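Tyrosinase (Aspergillus oryzae, PDB 6JU8) probably oxidises L-tyrosine and L-dopa to L-dopaquinone with molecular oxygen at a dinuclear copper centre, as a fungal tyrosinase of melanin biosynthesis. Local coordinates at residues A[71-76]-A[363-368]. The protein carries 1 engineered substitution. Residues are numbered along the deposited sequence; the frame is centred on the assembly and turned at random.
Sequences HGAPWT and VPVAAY. With CU (copper (II) ion), chain C.
His71 meets the 363-368 loop through the nitrogen that faces away from copper. Its NE2 binds the copper ion at 2.1 Å, in a site completed by His98, His107 and a water, while ND1 donates to a water 2.8 Å away. That water donates to Val363 O and accepts from Ala367 N, whereas the direct bond from ND1 to Val363 O is weak, bent to 121° at the hydrogen. CG of His71 is anti to the backbone N (chi1 -173°), which sets it 4.0 Å from Ala367 CB; the CB atoms of His71 and Ala367 also touch, and Phe372 meets the ring edge-to-face. Further out, Ala73 N donates to Pro364 O at 2.8 Å, in the carbonyl plane and on a lone pair. Pro364 CB packs against Ala73 CB (4.0 Å) and Trp75 CZ2. Tyr368 OH donates to Ala73 O at 2.7 Å, tilted 18° from the carbonyl plane, and lies beside CD of Pro74, which follows a cis peptide bond. These two bonds grip both backbone polar groups of Ala73, joining, within the central di-copper domain, the loop after helix 64-69 to the one before helix 371-389. Copper at NE2 and the water at ND1 together hold the imidazole's rotation, and hydrogen bonding at ND1 may make NE2 a somewhat stronger donor to copper.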
loop_
_atom_site.group_PDB
_atom_site.type_symbol
_atom_site.label_atom_id
_atom_site.label_comp_id
_atom_site.label_asym_id
_atom_site.label_seq_id
_atom_site.Cartn_x
_atom_site.Cartn_y
_atom_site.Cartn_z
ATOM N N HIS A 71 23.663 4.255 -9.754
ATOM C CA HIS A 71 23.949 4.237 -8.319
ATOM C C HIS A 71 24.466 2.876 -7.860
ATOM O O HIS A 71 25.362 2.816 -7.033
ATOM C CB HIS A 71 22.662 4.594 -7.585
ATOM C CG HIS A 71 22.773 4.780 -6.115
ATOM N ND1 HIS A 71 22.315 3.798 -5.250
ATOM C CD2 HIS A 71 23.268 5.769 -5.349
ATOM C CE1 HIS A 71 22.528 4.226 -4.001
ATOM N NE2 HIS A 71 23.099 5.408 -4.029
ATOM N N GLY A 72 23.886 1.773 -8.341
ATOM C CA GLY A 72 24.105 0.447 -7.798
ATOM C C GLY A 72 23.872 -0.647 -8.812
ATOM O O GLY A 72 24.429 -0.636 -9.908
ATOM N N ALA A 73 23.079 -1.637 -8.410
ATOM C CA ALA A 73 22.764 -2.765 -9.280
ATOM C C ALA A 73 22.001 -2.260 -10.495
ATOM O O ALA A 73 21.216 -1.302 -10.359
ATOM C CB ALA A 73 21.952 -3.809 -8.517
ATOM N N PRO A 74 22.127 -2.864 -11.669
ATOM C CA PRO A 74 22.834 -4.122 -11.923
ATOM C C PRO A 74 24.329 -4.022 -12.191
ATOM O O PRO A 74 24.949 -4.995 -12.655
ATOM C CB PRO A 74 22.123 -4.649 -13.194
ATOM C CG PRO A 74 21.725 -3.387 -13.917
ATOM C CD PRO A 74 21.314 -2.421 -12.839
ATOM N N TRP A 75 24.930 -2.878 -11.914
ATOM C CA TRP A 75 26.370 -2.696 -11.937
ATOM C C TRP A 75 26.937 -2.718 -13.353
ATOM O O TRP A 75 27.965 -3.354 -13.598
ATOM C CB TRP A 75 27.048 -3.743 -11.042
ATOM C CG TRP A 75 26.481 -3.805 -9.652
ATOM C CD1 TRP A 75 26.419 -2.800 -8.718
ATOM C CD2 TRP A 75 25.918 -4.961 -9.034
ATOM N NE1 TRP A 75 25.836 -3.259 -7.559
ATOM C CE2 TRP A 75 25.517 -4.592 -7.730
ATOM C CE3 TRP A 75 25.710 -6.274 -9.470
ATOM C CZ2 TRP A 75 24.914 -5.481 -6.834
ATOM C CZ3 TRP A 75 25.110 -7.151 -8.588
ATOM C CH2 TRP A 75 24.725 -6.763 -7.294
ATOM N N THR A 76 26.297 -1.994 -14.268
ATOM C CA THR A 76 26.721 -1.962 -15.656
ATOM C C THR A 76 27.373 -0.624 -16.014
ATOM O O THR A 76 27.385 0.311 -15.238
ATOM C CB THR A 76 25.545 -2.166 -16.637
ATOM O OG1 THR A 76 24.707 -0.999 -16.607
ATOM C CG2 THR A 76 24.674 -3.353 -16.262
ATOM N N VAL A 363 21.434 -0.312 -0.595
ATOM C CA VAL A 363 22.209 0.527 -1.530
ATOM C C VAL A 363 22.105 0.032 -2.959
ATOM O O VAL A 363 21.904 0.859 -3.866
ATOM C CB VAL A 363 23.683 0.613 -1.096
ATOM C CG1 VAL A 363 24.578 1.137 -2.209
ATOM C CG2 VAL A 363 23.792 1.535 0.121
ATOM N N PRO A 364 22.233 -1.260 -3.264
ATOM C CA PRO A 364 22.183 -1.666 -4.664
ATOM C C PRO A 364 20.901 -1.303 -5.394
ATOM O O PRO A 364 20.956 -1.223 -6.624
ATOM C CB PRO A 364 22.362 -3.187 -4.610
ATOM C CG PRO A 364 23.052 -3.448 -3.305
ATOM C CD PRO A 364 22.573 -2.371 -2.365
ATOM N N VAL A 365 19.765 -1.098 -4.719
ATOM C CA VAL A 365 18.510 -0.881 -5.422
ATOM C C VAL A 365 17.744 0.346 -4.968
ATOM O O VAL A 365 16.652 0.594 -5.499
ATOM C CB VAL A 365 17.593 -2.127 -5.374
ATOM C CG1 VAL A 365 18.228 -3.293 -6.122
ATOM C CG2 VAL A 365 17.262 -2.502 -3.934
ATOM N N ALA A 366 18.284 1.130 -4.032
ATOM C CA ALA A 366 17.526 2.250 -3.485
ATOM C C ALA A 366 17.136 3.270 -4.538
ATOM O O ALA A 366 16.060 3.895 -4.417
ATOM C CB ALA A 366 18.365 2.916 -2.395
ATOM N N ALA A 367 17.984 3.492 -5.543
ATOM C CA ALA A 367 17.704 4.553 -6.519
ATOM C C ALA A 367 16.511 4.228 -7.402
ATOM O O ALA A 367 15.975 5.134 -8.049
ATOM C CB ALA A 367 18.962 4.839 -7.344
ATOM N N TYR A 368 16.020 2.981 -7.405
ATOM C CA TYR A 368 14.831 2.664 -8.204
ATOM C C TYR A 368 13.595 3.307 -7.607
ATOM O O TYR A 368 12.628 3.588 -8.322
ATOM C CB TYR A 368 14.661 1.133 -8.411
ATOM C CG TYR A 368 15.791 0.669 -9.290
ATOM C CD1 TYR A 368 15.785 0.903 -10.651
ATOM C CD2 TYR A 368 16.902 0.042 -8.749
ATOM C CE1 TYR A 368 16.851 0.493 -11.452
ATOM C CE2 TYR A 368 17.973 -0.341 -9.540
ATOM C CZ TYR A 368 17.954 -0.128 -10.891
ATOM O OH TYR A 368 19.003 -0.479 -11.699
HETATM CU CU CU C . 24.153 6.896 -2.930
HETATM O O HOH W 1 20.499 1.837 -6.197
HETATM O O HOH W 2 22.678 6.833 -1.690
#